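Local coordinates for lipid-transfer protein (Thermomonospora curvata, PDB 6OK1) that belongs to the thiolase superfamily, with N-terminal and C-terminal thiolase-like regions in one chain, at residues A9-E17 with E32-A41; V48-S59 with A102-A110. All coordinates share one frame; numbering follows the deposited sequence.

Contact 1 (A9-E17 with E32-A41)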
loop_
_atom_site.group_PDB
_atom_site.type_symbol
_atom_site.label_atom_id
_atom_site.label_comp_id
_atom_site.label_asym_id
_atom_site.label_seq_id
_atom_site.Cartn_x
_atom_site.Cartn_y
_atom_site.Cartn_z
ATOM N N ALA A 9 7.882 -18.880 11.083
ATOM C CA ALA A 9 6.845 -19.870 10.919
ATOM C C ALA A 9 5.471 -19.275 11.221
ATOM O O ALA A 9 5.349 -18.354 12.029
ATOM C CB ALA A 9 7.108 -21.058 11.854
ATOM N N ILE A 10 4.437 -19.866 10.629
ATOM C CA ILE A 10 3.058 -19.535 10.973
ATOM C C ILE A 10 2.624 -20.398 12.147
ATOM O O ILE A 10 2.591 -21.634 12.067
ATOM C CB ILE A 10 2.106 -19.717 9.784
ATOM C CG1 ILE A 10 2.508 -18.788 8.629
ATOM C CG2 ILE A 10 0.666 -19.427 10.236
ATOM C CD1 ILE A 10 1.692 -18.968 7.374
ATOM N N ALA A 11 2.273 -19.731 13.232
ATOM C CA ALA A 11 1.897 -20.377 14.470
ATOM C C ALA A 11 0.426 -20.245 14.784
ATOM O O ALA A 11 -0.076 -20.992 15.626
ATOM C CB ALA A 11 2.697 -19.784 15.633
ATOM N N GLY A 12 -0.265 -19.306 14.139
ATOM C CA GLY A 12 -1.669 -19.086 14.399
ATOM C C GLY A 12 -2.413 -18.731 13.137
ATOM O O GLY A 12 -1.888 -18.018 12.273
ATOM N N ILE A 13 -3.639 -19.247 13.042
ATOM C CA ILE A 13 -4.600 -18.900 12.007
ATOM C C ILE A 13 -5.924 -18.549 12.673
ATOM O O ILE A 13 -6.312 -19.119 13.699
ATOM C CB ILE A 13 -4.784 -20.031 10.965
ATOM C CG1 ILE A 13 -5.371 -21.289 11.623
ATOM C CG2 ILE A 13 -3.441 -20.327 10.287
ATOM C CD1 ILE A 13 -5.603 -22.432 10.656
ATOM N N GLY A 14 -6.627 -17.599 12.073
ATOM C CA GLY A 14 -7.901 -17.168 12.604
ATOM C C GLY A 14 -8.766 -16.619 11.504
ATOM O O GLY A 14 -8.280 -15.937 10.596
ATOM N N ALA A 15 -10.056 -16.907 11.574
ATOM C CA ALA A 15 -10.980 -16.468 10.538
ATOM C C ALA A 15 -12.343 -16.199 11.150
ATOM O O ALA A 15 -12.703 -16.774 12.184
ATOM C CB ALA A 15 -11.108 -17.523 9.434
ATOM N N THR A 16 -13.078 -15.287 10.521
ATOM C CA THR A 16 -14.505 -15.176 10.746
ATOM C C THR A 16 -15.174 -16.281 9.958
ATOM O O THR A 16 -14.530 -16.984 9.172
ATOM C CB THR A 16 -15.052 -13.815 10.293
ATOM O OG1 THR A 16 -14.986 -13.708 8.862
ATOM C CG2 THR A 16 -14.259 -12.692 10.921
ATOM N N GLU A 17 -16.484 -16.413 10.133
ATOM C CA GLU A 17 -17.249 -17.160 9.158
ATOM C C GLU A 17 -17.160 -16.443 7.819
ATOM O O GLU A 17 -17.049 -15.212 7.761
ATOM C CB GLU A 17 -18.712 -17.315 9.611
ATOM C CG GLU A 17 -19.644 -16.182 9.210
ATOM C CD GLU A 17 -19.398 -14.882 9.975
ATOM O OE1 GLU A 17 -18.668 -14.912 10.991
ATOM O OE2 GLU A 17 -19.960 -13.836 9.554
ATOM N N GLU A 32 -11.900 -9.405 14.541
ATOM C CA GLU A 32 -12.246 -10.764 14.952
ATOM C C GLU A 32 -11.204 -11.769 14.470
ATOM O O GLU A 32 -10.749 -12.621 15.239
ATOM C CB GLU A 32 -13.632 -11.161 14.449
ATOM C CG GLU A 32 -14.762 -10.466 15.168
ATOM C CD GLU A 32 -16.127 -10.846 14.631
ATOM O OE1 GLU A 32 -16.257 -11.938 14.025
ATOM O OE2 GLU A 32 -17.070 -10.050 14.824
ATOM N N ALA A 33 -10.843 -11.708 13.190
ATOM C CA ALA A 33 -9.893 -12.673 12.639
ATOM C C ALA A 33 -8.528 -12.536 13.305
ATOM O O ALA A 33 -7.879 -13.538 13.639
ATOM C CB ALA A 33 -9.789 -12.465 11.115
ATOM N N VAL A 34 -8.087 -11.300 13.527
ATOM C CA VAL A 34 -6.779 -11.053 14.123
ATOM C C VAL A 34 -6.729 -11.598 15.546
ATOM O O VAL A 34 -5.786 -12.301 15.921
ATOM C CB VAL A 34 -6.468 -9.553 14.087
ATOM C CG1 VAL A 34 -5.343 -9.181 15.010
ATOM C CG2 VAL A 34 -6.152 -9.124 12.646
ATOM N N LEU A 35 -7.732 -11.270 16.364
ATOM C CA LEU A 35 -7.767 -11.824 17.722
ATOM C C LEU A 35 -7.831 -13.347 17.710
ATOM O O LEU A 35 -7.223 -14.005 18.568
ATOM C CB LEU A 35 -8.952 -11.245 18.500
ATOM C CG LEU A 35 -8.752 -9.777 18.913
ATOM C CD1 LEU A 35 -10.010 -9.228 19.582
ATOM C CD2 LEU A 35 -7.554 -9.595 19.854
ATOM N N ALA A 36 -8.583 -13.926 16.771
ATOM C CA ALA A 36 -8.690 -15.381 16.705
ATOM C C ALA A 36 -7.345 -16.011 16.377
ATOM O O ALA A 36 -6.972 -17.029 16.969
ATOM C CB ALA A 36 -9.751 -15.790 15.682
ATOM N N ALA A 37 -6.584 -15.400 15.457
ATOM C CA ALA A 37 -5.279 -15.946 15.077
ATOM C C ALA A 37 -4.281 -15.823 16.226
ATOM O O ALA A 37 -3.516 -16.756 16.502
ATOM C CB ALA A 37 -4.746 -15.235 13.831
ATOM N N ILE A 38 -4.320 -14.696 16.931
ATOM C CA ILE A 38 -3.454 -14.475 18.081
ATOM C C ILE A 38 -3.719 -15.539 19.141
ATOM O O ILE A 38 -2.790 -16.159 19.677
ATOM C CB ILE A 38 -3.679 -13.052 18.626
ATOM C CG1 ILE A 38 -3.141 -12.004 17.627
ATOM C CG2 ILE A 38 -3.035 -12.869 19.995
ATOM C CD1 ILE A 38 -3.571 -10.557 17.902
ATOM N N ALA A 39 -4.993 -15.749 19.467
ATOM C CA ALA A 39 -5.351 -16.774 20.446
ATOM C C ALA A 39 -4.937 -18.156 19.960
ATOM O O ALA A 39 -4.493 -18.997 20.752
ATOM C CB ALA A 39 -6.849 -16.727 20.719
ATOM N N ASP A 40 -5.071 -18.408 18.662
ATOM C CA ASP A 40 -4.692 -19.701 18.109
ATOM C C ASP A 40 -3.204 -19.959 18.281
ATOM O O ASP A 40 -2.792 -21.114 18.435
ATOM C CB ASP A 40 -5.059 -19.764 16.628
ATOM C CG ASP A 40 -4.930 -21.160 16.054
ATOM O OD1 ASP A 40 -5.618 -22.080 16.542
ATOM O OD2 ASP A 40 -4.146 -21.343 15.105
ATOM N N ALA A 41 -2.388 -18.909 18.242
ATOM C CA ALA A 41 -0.949 -19.044 18.440
ATOM C C ALA A 41 -0.561 -19.102 19.912
ATOM O O ALA A 41 0.636 -19.105 20.233
ATOM C CB ALA A 41 -0.213 -17.892 17.762
#
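G12 and G14 bring strand 9-15 right down onto the alanine face of helix 32-40. Having no side chains, they let the two axes close to 5.6 Å while running roughly antiparallel, at 147°. The two backbones come nearest at G14 and A37, whose CA atoms are 3.8 Å apart; G14 N lies 3.5 Å from A37 CB, and G14 CA 3.8 Å from A36 CB. G12 CA sits 3.6 Å from A37 O, and A41 CB closes the far end beside A11. D40 adds the one hydrogen bond across the contact. Its carboxylate is swung anti to its own backbone N (chi1 -169°), and OD2 takes the amide of I13 N at 3.0 Å in a nearly straight bond, on the anti side and somewhat out of the carboxylate plane. R359 also forms a salt bridge with OD2 and H237 bonds OD1, a setting that would favour the charged form.

Toward T16 the packing slackens and solvent comes closer. The T16 and E32 side chains cross at about a right angle, with T16 CG2 3.8 Å from E32 OE1. Their polar atoms are bonded outside the contact: R24 forms salt bridges with both E32 and the exposed E17, and G221 N reaches T16 OG1. Among its neighbours, the strand runs beside 219-228, which also meets A37; helix 348-359 packs on I10 and I13, whereas the helix also faces strand 104-112.

Contact 2 (V48-S59 with A102-A110). With NA (sodium ion), chain E.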
loop_
_atom_site.group_PDB
_atom_site.type_symbol
_atom_site.label_atom_id
_atom_site.label_comp_id
_atom_site.label_asym_id
_atom_site.label_seq_id
_atom_site.Cartn_x
_atom_site.Cartn_y
_atom_site.Cartn_z
ATOM N N VAL A 48 1.955 -8.652 19.941
ATOM C CA VAL A 48 2.069 -8.316 18.514
ATOM C C VAL A 48 2.805 -7.000 18.327
ATOM O O VAL A 48 2.430 -5.973 18.903
ATOM C CB VAL A 48 0.676 -8.238 17.870
ATOM C CG1 VAL A 48 0.775 -7.839 16.402
ATOM C CG2 VAL A 48 -0.031 -9.573 17.995
ATOM N N ASP A 49 3.837 -7.005 17.482
ATOM C CA ASP A 49 4.535 -5.763 17.174
ATOM C C ASP A 49 4.590 -5.482 15.677
ATOM O O ASP A 49 5.254 -4.516 15.264
ATOM C CB ASP A 49 5.943 -5.757 17.788
ATOM C CG ASP A 49 6.773 -6.960 17.421
ATOM O OD1 ASP A 49 6.352 -7.765 16.574
ATOM O OD2 ASP A 49 7.886 -7.094 17.998
ATOM N N GLY A 50 3.894 -6.266 14.866
ATOM C CA GLY A 50 3.851 -6.018 13.432
ATOM C C GLY A 50 2.502 -6.369 12.846
ATOM O O GLY A 50 1.836 -7.319 13.282
ATOM N N LEU A 51 2.103 -5.604 11.819
ATOM C CA LEU A 51 0.869 -5.855 11.079
ATOM C C LEU A 51 1.114 -5.648 9.592
ATOM O O LEU A 51 1.684 -4.628 9.199
ATOM C CB LEU A 51 -0.266 -4.924 11.524
ATOM C CG LEU A 51 -0.881 -5.209 12.902
ATOM C CD1 LEU A 51 -1.927 -4.149 13.279
ATOM C CD2 LEU A 51 -1.501 -6.595 12.985
ATOM N N VAL A 52 0.643 -6.589 8.778
ATOM C CA VAL A 52 0.784 -6.526 7.322
ATOM C C VAL A 52 -0.585 -6.771 6.691
ATOM O O VAL A 52 -1.305 -7.692 7.083
ATOM C CB VAL A 52 1.816 -7.548 6.802
ATOM C CG1 VAL A 52 2.023 -7.358 5.314
ATOM C CG2 VAL A 52 3.174 -7.407 7.555
ATOM N N THR A 53 -0.957 -5.957 5.706
ATOM C CA THR A 53 -2.192 -6.240 4.967
ATOM C C THR A 53 -2.004 -5.798 3.519
ATOM O O THR A 53 -0.882 -5.535 3.066
ATOM C CB THR A 53 -3.415 -5.611 5.657
ATOM O OG1 THR A 53 -4.613 -6.017 4.995
ATOM C CG2 THR A 53 -3.359 -4.104 5.675
ATOM N N PHE A 54 -3.104 -5.787 2.773
ATOM C CA PHE A 54 -3.128 -5.394 1.373
ATOM C C PHE A 54 -3.270 -3.878 1.249
ATOM O O PHE A 54 -3.881 -3.226 2.098
ATOM C CB PHE A 54 -4.324 -6.017 0.644
ATOM C CG PHE A 54 -4.296 -7.542 0.479
ATOM C CD1 PHE A 54 -3.593 -8.405 1.346
ATOM C CD2 PHE A 54 -5.060 -8.103 -0.542
ATOM C CE1 PHE A 54 -3.664 -9.787 1.171
ATOM C CE2 PHE A 54 -5.121 -9.502 -0.719
ATOM C CZ PHE A 54 -4.413 -10.319 0.114
ATOM N N THR A 55 -2.810 -3.329 0.123
ATOM C CA THR A 55 -2.963 -1.879 -0.070
ATOM C C THR A 55 -4.425 -1.446 0.032
ATOM O O THR A 55 -4.730 -0.378 0.593
ATOM C CB THR A 55 -2.368 -1.439 -1.414
ATOM O OG1 THR A 55 -2.809 -2.321 -2.451
ATOM C CG2 THR A 55 -0.912 -1.519 -1.371
ATOM N N ALA A 56 -5.347 -2.261 -0.480
ATOM C CA ALA A 56 -6.761 -1.889 -0.576
ATOM C C ALA A 56 -7.541 -2.124 0.708
ATOM O O ALA A 56 -8.705 -1.687 0.788
ATOM C CB ALA A 56 -7.465 -2.654 -1.716
ATOM N N ASP A 57 -6.956 -2.799 1.689
ATOM C CA ASP A 57 -7.662 -3.066 2.925
ATOM C C ASP A 57 -7.937 -1.762 3.667
ATOM O O ASP A 57 -7.032 -0.946 3.854
ATOM C CB ASP A 57 -6.875 -4.031 3.799
ATOM C CG ASP A 57 -7.767 -4.681 4.829
ATOM O OD1 ASP A 57 -8.136 -3.984 5.795
ATOM O OD2 ASP A 57 -8.172 -5.856 4.662
ATOM N N THR A 58 -9.211 -1.544 4.040
ATOM C CA THR A 58 -9.636 -0.282 4.635
ATOM C C THR A 58 -9.439 -0.244 6.144
ATOM O O THR A 58 -9.610 0.820 6.748
ATOM C CB THR A 58 -11.139 -0.031 4.327
ATOM O OG1 THR A 58 -11.921 -1.038 4.954
ATOM C CG2 THR A 58 -11.413 -0.036 2.803
ATOM N N SER A 59 -9.158 -1.380 6.775
ATOM C CA SER A 59 -8.925 -1.438 8.213
ATOM C C SER A 59 -7.436 -1.267 8.445
ATOM O O SER A 59 -6.695 -2.235 8.559
ATOM C CB SER A 59 -9.426 -2.759 8.774
ATOM O OG SER A 59 -10.798 -2.924 8.457
ATOM N N ALA A 102 10.774 -7.272 13.977
ATOM C CA ALA A 102 9.566 -7.618 14.708
ATOM C C ALA A 102 9.661 -9.048 15.208
ATOM O O ALA A 102 10.331 -9.890 14.606
ATOM C CB ALA A 102 8.306 -7.486 13.842
ATOM N N GLU A 103 8.968 -9.317 16.310
ATOM C CA GLU A 103 8.895 -10.667 16.862
ATOM C C GLU A 103 7.581 -11.375 16.558
ATOM O O GLU A 103 7.570 -12.599 16.402
ATOM C CB GLU A 103 9.115 -10.605 18.379
ATOM C CG GLU A 103 10.574 -10.262 18.724
ATOM C CD GLU A 103 10.819 -10.189 20.203
ATOM O OE1 GLU A 103 10.054 -9.479 20.886
ATOM O OE2 GLU A 103 11.764 -10.850 20.678
ATOM N N VAL A 104 6.476 -10.645 16.445
ATOM C CA VAL A 104 5.152 -11.250 16.289
ATOM C C VAL A 104 4.366 -10.407 15.297
ATOM O O VAL A 104 3.969 -9.281 15.619
ATOM C CB VAL A 104 4.391 -11.343 17.616
ATOM C CG1 VAL A 104 3.064 -12.008 17.413
ATOM C CG2 VAL A 104 5.217 -12.120 18.660
ATOM N N VAL A 105 4.136 -10.939 14.101
ATOM C CA VAL A 105 3.526 -10.183 13.012
ATOM C C VAL A 105 2.215 -10.853 12.653
ATOM O O VAL A 105 2.168 -12.074 12.470
ATOM C CB VAL A 105 4.455 -10.083 11.796
ATOM C CG1 VAL A 105 3.816 -9.180 10.725
ATOM C CG2 VAL A 105 5.845 -9.540 12.235
ATOM N N VAL A 106 1.148 -10.070 12.540
ATOM C CA VAL A 106 -0.131 -10.586 12.061
ATOM C C VAL A 106 -0.397 -10.078 10.650
ATOM O O VAL A 106 -0.356 -8.874 10.400
ATOM C CB VAL A 106 -1.285 -10.215 13.005
ATOM C CG1 VAL A 106 -2.544 -10.917 12.584
ATOM C CG2 VAL A 106 -0.931 -10.610 14.451
ATOM N N CYS A 107 -0.670 -11.003 9.734
ATOM C CA CYS A 107 -1.051 -10.700 8.365
ATOM C C CYS A 107 -2.557 -10.892 8.249
ATOM O O CYS A 107 -3.074 -11.906 8.715
ATOM C CB CYS A 107 -0.333 -11.628 7.380
ATOM S SG CYS A 107 1.436 -11.772 7.656
ATOM N N TYR A 108 -3.269 -9.926 7.647
ATOM C CA TYR A 108 -4.729 -10.034 7.631
ATOM C C TYR A 108 -5.340 -9.420 6.377
ATOM O O TYR A 108 -4.724 -8.617 5.676
ATOM C CB TYR A 108 -5.352 -9.370 8.877
ATOM C CG TYR A 108 -5.150 -7.862 8.956
ATOM C CD1 TYR A 108 -4.022 -7.333 9.541
ATOM C CD2 TYR A 108 -6.096 -6.975 8.456
ATOM C CE1 TYR A 108 -3.837 -5.956 9.613
ATOM C CE2 TYR A 108 -5.903 -5.597 8.516
ATOM C CZ TYR A 108 -4.782 -5.109 9.106
ATOM O OH TYR A 108 -4.561 -3.770 9.186
ATOM N N ARG A 109 -6.587 -9.815 6.114
ATOM C CA ARG A 109 -7.423 -9.214 5.091
ATOM C C ARG A 109 -8.856 -9.459 5.519
ATOM O O ARG A 109 -9.207 -10.584 5.883
ATOM C CB ARG A 109 -7.150 -9.827 3.705
ATOM C CG ARG A 109 -7.845 -9.138 2.541
ATOM C CD ARG A 109 -7.193 -7.817 2.204
ATOM N NE ARG A 109 -7.782 -7.216 1.008
ATOM C CZ ARG A 109 -8.760 -6.320 0.988
ATOM N NH1 ARG A 109 -9.296 -5.836 2.110
ATOM N NH2 ARG A 109 -9.218 -5.891 -0.193
ATOM N N ALA A 110 -9.677 -8.420 5.481
ATOM C CA ALA A 110 -11.093 -8.592 5.788
ATOM C C ALA A 110 -11.931 -7.614 4.983
ATOM O O ALA A 110 -11.551 -6.453 4.809
ATOM C CB ALA A 110 -11.361 -8.401 7.289
HETATM NA NA NA E . 2.220 -4.048 20.237
HETATM O O HOH W 1 8.179 -7.300 20.475
HETATM O O HOH W 2 -11.011 -3.682 0.163
HETATM O O HOH W 3 -10.448 -4.928 6.900
HETATM O O HOH W 4 -11.017 -3.964 3.404
HETATM O O HOH W 5 4.503 -4.362 21.141
HETATM O O HOH W 6 2.221 -3.408 22.420
#
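Strands 50-54 and 104-110 run parallel, 20° apart, with G50 O taking V106 N, V106 O taking V52 N and V52 O taking Y108 N. Just before strand 50-54, D49 uses both carboxylate oxygens as a clamp: OD1 accepts V104 N at 2.9 Å, and OD2 accepts E103 N at 3.0 Å through its syn lone pair. L51 CD2 rests against V106 CB, and on the other face V52 CG2 meets V105 CG1. Further on, T53 lies over the ring of Y108, its CB 3.8 Å from the centroid, while T53 OG1 donates to Y108 O. At the ring's edge Y108 OH donates to S59 O at 2.7 Å, nearly in line with the carbonyl, which anchors the far end of the ring. R109 bends at chi2 (74°) and lays CD over the F54 ring; its NH1 makes a 2.8 Å salt bridge to D57 OD2, coming from above the carboxylate plane. A110 N grips that same oxygen, and D57 OD1 closes an Asx turn onto S59 N. V48 O, with I70, E72 and two waters, binds the sodium ion. This is a neighbouring parallel pair in the mixed sheet of a thiolase-type N-terminal region.

Contacts 1 and 2 lie about 12 Å apart between centres, on the same side of the chain's centre and within the thiolase-type N-terminal region. They come in series: contact 1 closes with helix 26-40, and the chain then enters strand 50-54 to open contact 2. Both reach one mixed sheet, where strand 219-228 separates 8-15 from 104-112. Helix 26-40 joins them directly, using its other flank: V34 packs on V106 and Y108, while I38 reaches V48 and V106. The helix therefore packs on one face of this part of the sheet, so it touches both the first strand of the chain and the parallel pair beyond 219-228.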